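Arginine--tRNA ligase (Campylobacter jejuni, PDB 3FNR) catalyses the ATP-dependent attachment of L-arginine to tRNA(Arg), releasing AMP and diphosphate, as a monomeric class I aminoacyl-tRNA synthetase. Local coordinates at residues A[58-61]-A[62-66]; A[441-445]-A[446-450]. The protein carries 1 engineered substitution. All coordinates share one frame; numbering follows the deposited sequence.

Contact 1: A[58-61]-A[62-66]; sequences TLTR and LARHL
Thr60 and Arg64 lie side by side one helical turn apart, and they are the one pair of side chains that meets here. The methyl CG2 of Thr60 sits over one face of the Arg64 guanidinium, toward its rim, with CG2 3.4 Å from NH1. Two torsions bring them together. With OG1 of Thr60 beside the backbone N (chi1 -53°), the methyl CG2 is left anti to that N. The Arg64 chain bends at chi2 and chi3, so that the guanidinium folds back over the methyl. NH1 of Arg64 is hydrogen-bonded to the carbonyl of Phe70. The hydroxyl OG1 of Thr60 bonds back to the carbonyl of Gly56.

The rest of the contact is the backbone of a regular alpha-helix. Leu62 N bonds to Thr58 O at 2.8 Å, and Ala63 N bonds to Leu59 O, also at 2.8 Å, with a nearly straight N-H...O angle of 170°. Arg64 N to Thr60 O and His65 N to Arg61 O continue the series, both at 3.0 Å. This is the last part of helix 50-65, the connection of the beta-alpha-beta unit formed with strands 31-35 and 69-76 in the class I catalytic domain.

The tight side is mainly apolar. Leu59 and Ala63 both touch Phe70 of strand 69-76 and Phe391 of helix 383-393. Leu62 reaches Leu396 and Leu445. His65 is a buried polar group here, and its NE2 is satisfied by a hydrogen bond with Thr23 OG1.

The looser side carries the two arginines. Arg64 is exposed despite its bond to Phe70. Arg61 is partly exposed, and its extended chain carries the guanidinium to Asp57 and Lys159. NE forms a salt bridge with Asp57, and NH2 bonds to the carbonyl of Lys159.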
loop_
_atom_site.group_PDB
_atom_site.type_symbol
_atom_site.label_atom_id
_atom_site.label_comp_id
_atom_site.label_asym_id
_atom_site.label_seq_id
_atom_site.Cartn_x
_atom_site.Cartn_y
_atom_site.Cartn_z
ATOM N N THR A 58 2.991 -1.689 -3.243
ATOM C CA THR A 58 4.325 -1.887 -3.786
ATOM C C THR A 58 4.682 -3.366 -3.668
ATOM O O THR A 58 5.086 -3.972 -4.651
ATOM C CB THR A 58 5.369 -0.973 -3.114
ATOM O OG1 THR A 58 4.900 0.380 -3.151
ATOM C CG2 THR A 58 6.685 -1.036 -3.850
ATOM N N LEU A 59 4.465 -3.957 -2.492
ATOM C CA LEU A 59 4.644 -5.410 -2.297
ATOM C C LEU A 59 3.923 -6.232 -3.368
ATOM O O LEU A 59 4.506 -7.144 -3.960
ATOM C CB LEU A 59 4.106 -5.840 -0.929
ATOM C CG LEU A 59 4.872 -6.776 0.016
ATOM C CD1 LEU A 59 3.879 -7.672 0.704
ATOM C CD2 LEU A 59 5.980 -7.605 -0.641
ATOM N N THR A 60 2.652 -5.897 -3.600
ATOM C CA THR A 60 1.835 -6.559 -4.611
ATOM C C THR A 60 2.436 -6.454 -6.005
ATOM O O THR A 60 2.622 -7.473 -6.674
ATOM C CB THR A 60 0.406 -5.981 -4.634
ATOM O OG1 THR A 60 -0.135 -6.026 -3.313
ATOM C CG2 THR A 60 -0.473 -6.793 -5.551
ATOM N N ARG A 61 2.751 -5.225 -6.427
ATOM C CA ARG A 61 3.336 -4.974 -7.748
ATOM C C ARG A 61 4.649 -5.722 -7.907
ATOM O O ARG A 61 4.938 -6.270 -8.971
ATOM C CB ARG A 61 3.585 -3.481 -7.944
ATOM C CG ARG A 61 2.345 -2.635 -8.172
ATOM C CD ARG A 61 2.729 -1.162 -8.142
ATOM N NE ARG A 61 1.586 -0.258 -8.252
ATOM C CZ ARG A 61 1.125 0.228 -9.400
ATOM N NH1 ARG A 61 1.701 -0.109 -10.550
ATOM N NH2 ARG A 61 0.086 1.055 -9.396
ATOM N N LEU A 62 5.438 -5.740 -6.836
ATOM C CA LEU A 62 6.726 -6.408 -6.840
ATOM C C LEU A 62 6.564 -7.922 -6.929
ATOM O O LEU A 62 7.185 -8.567 -7.783
ATOM C CB LEU A 62 7.551 -5.996 -5.620
ATOM C CG LEU A 62 8.955 -6.584 -5.457
ATOM C CD1 LEU A 62 9.855 -6.311 -6.663
ATOM C CD2 LEU A 62 9.549 -6.008 -4.213
ATOM N N ALA A 63 5.708 -8.482 -6.078
ATOM C CA ALA A 63 5.403 -9.909 -6.144
ATOM C C ALA A 63 4.950 -10.363 -7.533
ATOM O O ALA A 63 5.433 -11.374 -8.040
ATOM C CB ALA A 63 4.374 -10.257 -5.133
ATOM N N ARG A 64 4.045 -9.604 -8.149
ATOM C CA ARG A 64 3.549 -9.938 -9.490
ATOM C C ARG A 64 4.664 -9.877 -10.541
ATOM O O ARG A 64 4.775 -10.770 -11.379
ATOM C CB ARG A 64 2.373 -9.037 -9.883
ATOM C CG ARG A 64 1.022 -9.731 -9.831
ATOM C CD ARG A 64 0.131 -9.299 -8.672
ATOM N NE ARG A 64 -0.755 -8.202 -9.050
ATOM C CZ ARG A 64 -1.950 -7.950 -8.508
ATOM N NH1 ARG A 64 -2.453 -8.718 -7.544
ATOM N NH2 ARG A 64 -2.648 -6.907 -8.934
ATOM N N HIS A 65 5.498 -8.838 -10.462
ATOM C CA HIS A 65 6.636 -8.647 -11.361
ATOM C C HIS A 65 7.565 -9.855 -11.320
ATOM O O HIS A 65 8.026 -10.347 -12.358
ATOM C CB HIS A 65 7.398 -7.374 -10.960
ATOM C CG HIS A 65 8.565 -7.043 -11.842
ATOM N ND1 HIS A 65 8.429 -6.403 -13.057
ATOM C CD2 HIS A 65 9.894 -7.245 -11.672
ATOM C CE1 HIS A 65 9.624 -6.233 -13.599
ATOM N NE2 HIS A 65 10.529 -6.741 -12.781
ATOM N N LEU A 66 7.790 -10.358 -10.109
ATOM C CA LEU A 66 8.697 -11.466 -9.885
ATOM C C LEU A 66 8.085 -12.836 -10.192
ATOM O O LEU A 66 8.763 -13.857 -10.078
ATOM C CB LEU A 66 9.254 -11.406 -8.459
ATOM C CG LEU A 66 10.048 -10.132 -8.116
ATOM C CD1 LEU A 66 10.385 -10.129 -6.655
ATOM C CD2 LEU A 66 11.324 -9.988 -8.961
#

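Contact 2: A[441-445]-A[446-450]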
loop_
_atom_site.group_PDB
_atom_site.type_symbol
_atom_site.label_atom_id
_atom_site.label_comp_id
_atom_site.label_asym_id
_atom_site.label_seq_id
_atom_site.Cartn_x
_atom_site.Cartn_y
_atom_site.Cartn_z
ATOM N N THR A 441 11.542 0.922 -14.813
ATOM C CA THR A 441 11.107 -0.341 -14.234
ATOM C C THR A 441 10.873 -0.220 -12.722
ATOM O O THR A 441 9.752 -0.414 -12.262
ATOM C CB THR A 441 12.101 -1.477 -14.557
ATOM O OG1 THR A 441 12.230 -1.599 -15.983
ATOM C CG2 THR A 441 11.633 -2.810 -13.966
ATOM N N ALA A 442 11.914 0.136 -11.970
ATOM C CA ALA A 442 11.825 0.215 -10.511
ATOM C C ALA A 442 10.744 1.194 -10.053
ATOM O O ALA A 442 9.946 0.865 -9.162
ATOM C CB ALA A 442 13.165 0.588 -9.914
ATOM N N PHE A 443 10.723 2.377 -10.673
ATOM C CA PHE A 443 9.692 3.389 -10.414
ATOM C C PHE A 443 8.276 2.861 -10.631
ATOM O O PHE A 443 7.394 3.149 -9.834
ATOM C CB PHE A 443 9.888 4.628 -11.291
ATOM C CG PHE A 443 10.387 5.843 -10.554
ATOM C CD1 PHE A 443 10.723 6.994 -11.258
ATOM C CD2 PHE A 443 10.515 5.850 -9.169
ATOM C CE1 PHE A 443 11.173 8.130 -10.597
ATOM C CE2 PHE A 443 10.967 6.976 -8.501
ATOM C CZ PHE A 443 11.295 8.121 -9.211
ATOM N N SER A 444 8.058 2.098 -11.703
ATOM C CA SER A 444 6.710 1.594 -12.014
ATOM C C SER A 444 6.182 0.633 -10.951
ATOM O O SER A 444 4.969 0.564 -10.720
ATOM C CB SER A 444 6.659 0.944 -13.400
ATOM O OG SER A 444 7.336 -0.297 -13.413
ATOM N N LEU A 445 7.098 -0.084 -10.294
ATOM C CA LEU A 445 6.752 -0.992 -9.192
ATOM C C LEU A 445 6.390 -0.222 -7.930
ATOM O O LEU A 445 5.782 -0.773 -7.008
ATOM C CB LEU A 445 7.903 -1.968 -8.907
ATOM C CG LEU A 445 8.348 -2.853 -10.072
ATOM C CD1 LEU A 445 9.493 -3.784 -9.655
ATOM C CD2 LEU A 445 7.170 -3.659 -10.653
ATOM N N MET A 446 6.787 1.051 -7.895
ATOM C CA MET A 446 6.398 1.988 -6.836
ATOM C C MET A 446 5.170 2.810 -7.251
ATOM O O MET A 446 4.773 3.737 -6.547
ATOM C CB MET A 446 7.560 2.944 -6.512
ATOM C CG MET A 446 8.812 2.308 -5.908
ATOM S SD MET A 446 10.161 3.489 -5.670
ATOM C CE MET A 446 9.428 4.738 -4.644
ATOM N N GLY A 447 4.574 2.475 -8.395
ATOM C CA GLY A 447 3.411 3.207 -8.910
ATOM C C GLY A 447 3.726 4.621 -9.381
ATOM O O GLY A 447 2.865 5.507 -9.355
ATOM N N ILE A 448 4.971 4.822 -9.807
ATOM C CA ILE A 448 5.454 6.104 -10.304
ATOM C C ILE A 448 5.861 5.930 -11.762
ATOM O O ILE A 448 6.619 5.015 -12.094
ATOM C CB ILE A 448 6.675 6.594 -9.483
ATOM C CG1 ILE A 448 6.286 6.813 -8.015
ATOM C CG2 ILE A 448 7.288 7.852 -10.098
ATOM C CD1 ILE A 448 7.448 7.138 -7.092
ATOM N N GLU A 449 5.349 6.803 -12.622
ATOM C CA GLU A 449 5.714 6.832 -14.033
ATOM C C GLU A 449 6.869 7.813 -14.245
ATOM O O GLU A 449 6.773 8.986 -13.876
ATOM C CB GLU A 449 4.492 7.229 -14.868
ATOM C CG GLU A 449 4.696 7.233 -16.374
ATOM C CD GLU A 449 3.433 7.642 -17.137
ATOM O OE1 GLU A 449 3.539 7.933 -18.348
ATOM O OE2 GLU A 449 2.333 7.670 -16.530
ATOM N N ALA A 450 7.964 7.323 -14.823
ATOM C CA ALA A 450 9.156 8.135 -15.049
ATOM C C ALA A 450 8.923 9.202 -16.117
ATOM O O ALA A 450 8.301 8.939 -17.150
ATOM C CB ALA A 450 10.333 7.248 -15.431
#
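Ile448 lays its methyl CG2 over the centre of the Phe443 ring. This is a CH-pi contact, with CG2 3.7 Å from the ring centroid and 10° off the ring normal. CD1 of Ile448 reaches the same ring at CE2, 3.8 Å away. With CG2 anti to the backbone N and CG1 beside it (chi1 -62°), both branches lie against the ring. Two further groups stand at the ring edge, near its plane. Ala450 CB is 4.2 Å from Phe443 CD1, and Met446 SD is 4.2 Å from Phe443 CD2.

The backbone sets these groups in place. Phe443 O accepts two hydrogen bonds, from Ile448 N and Met446 N, both at 2.9 Å. The donors come from opposite faces of the carbonyl plane. The Ile448 bond and a weak one from Gly447 N to Ser444 O, 3.0 Å long, make a Schellman motif that ends the helix. Gly447 is its C-prime residue, and its positive phi of 69° turns the chain back so that Ile448 meets Phe443. Ser444 OG donates to Thr441 O, three residues back, at 2.7 Å, which ties this hydroxyl to the helix backbone.

The capped end belongs to helix 425-445 of the DALR anticodon-binding domain. Phe443 packs on Leu403 of helix 398-416 and on Ile340 and Asn341 of helix 336-353, while Ala450 touches His344. Met446 and Ile448 face helix 305-311, where Met446 meets Tyr310 and Ile448 meets Asp306 and Arg309.

How the contacts relate
From the N terminus, the chain passes strand 31-35 and reaches contact 1 in the last turns of helix 50-65. Contact 1 is local and closes no long loop. Strand 69-76 follows, and a long run of chain separates it from contact 2, at the end of helix 425-445. Contact 2 closes a short turn, where the chain leaves that helix. The two are in series and neither nest nor cross. The centres of contact 1 and contact 2 are about 11 Å apart, and the two pack together. His65 CB lies 3.7 Å from Leu445 CD2. Thr58 and Arg61 pack on the carbonyl of Leu445. This joins the catalytic domain to the anticodon-binding domain.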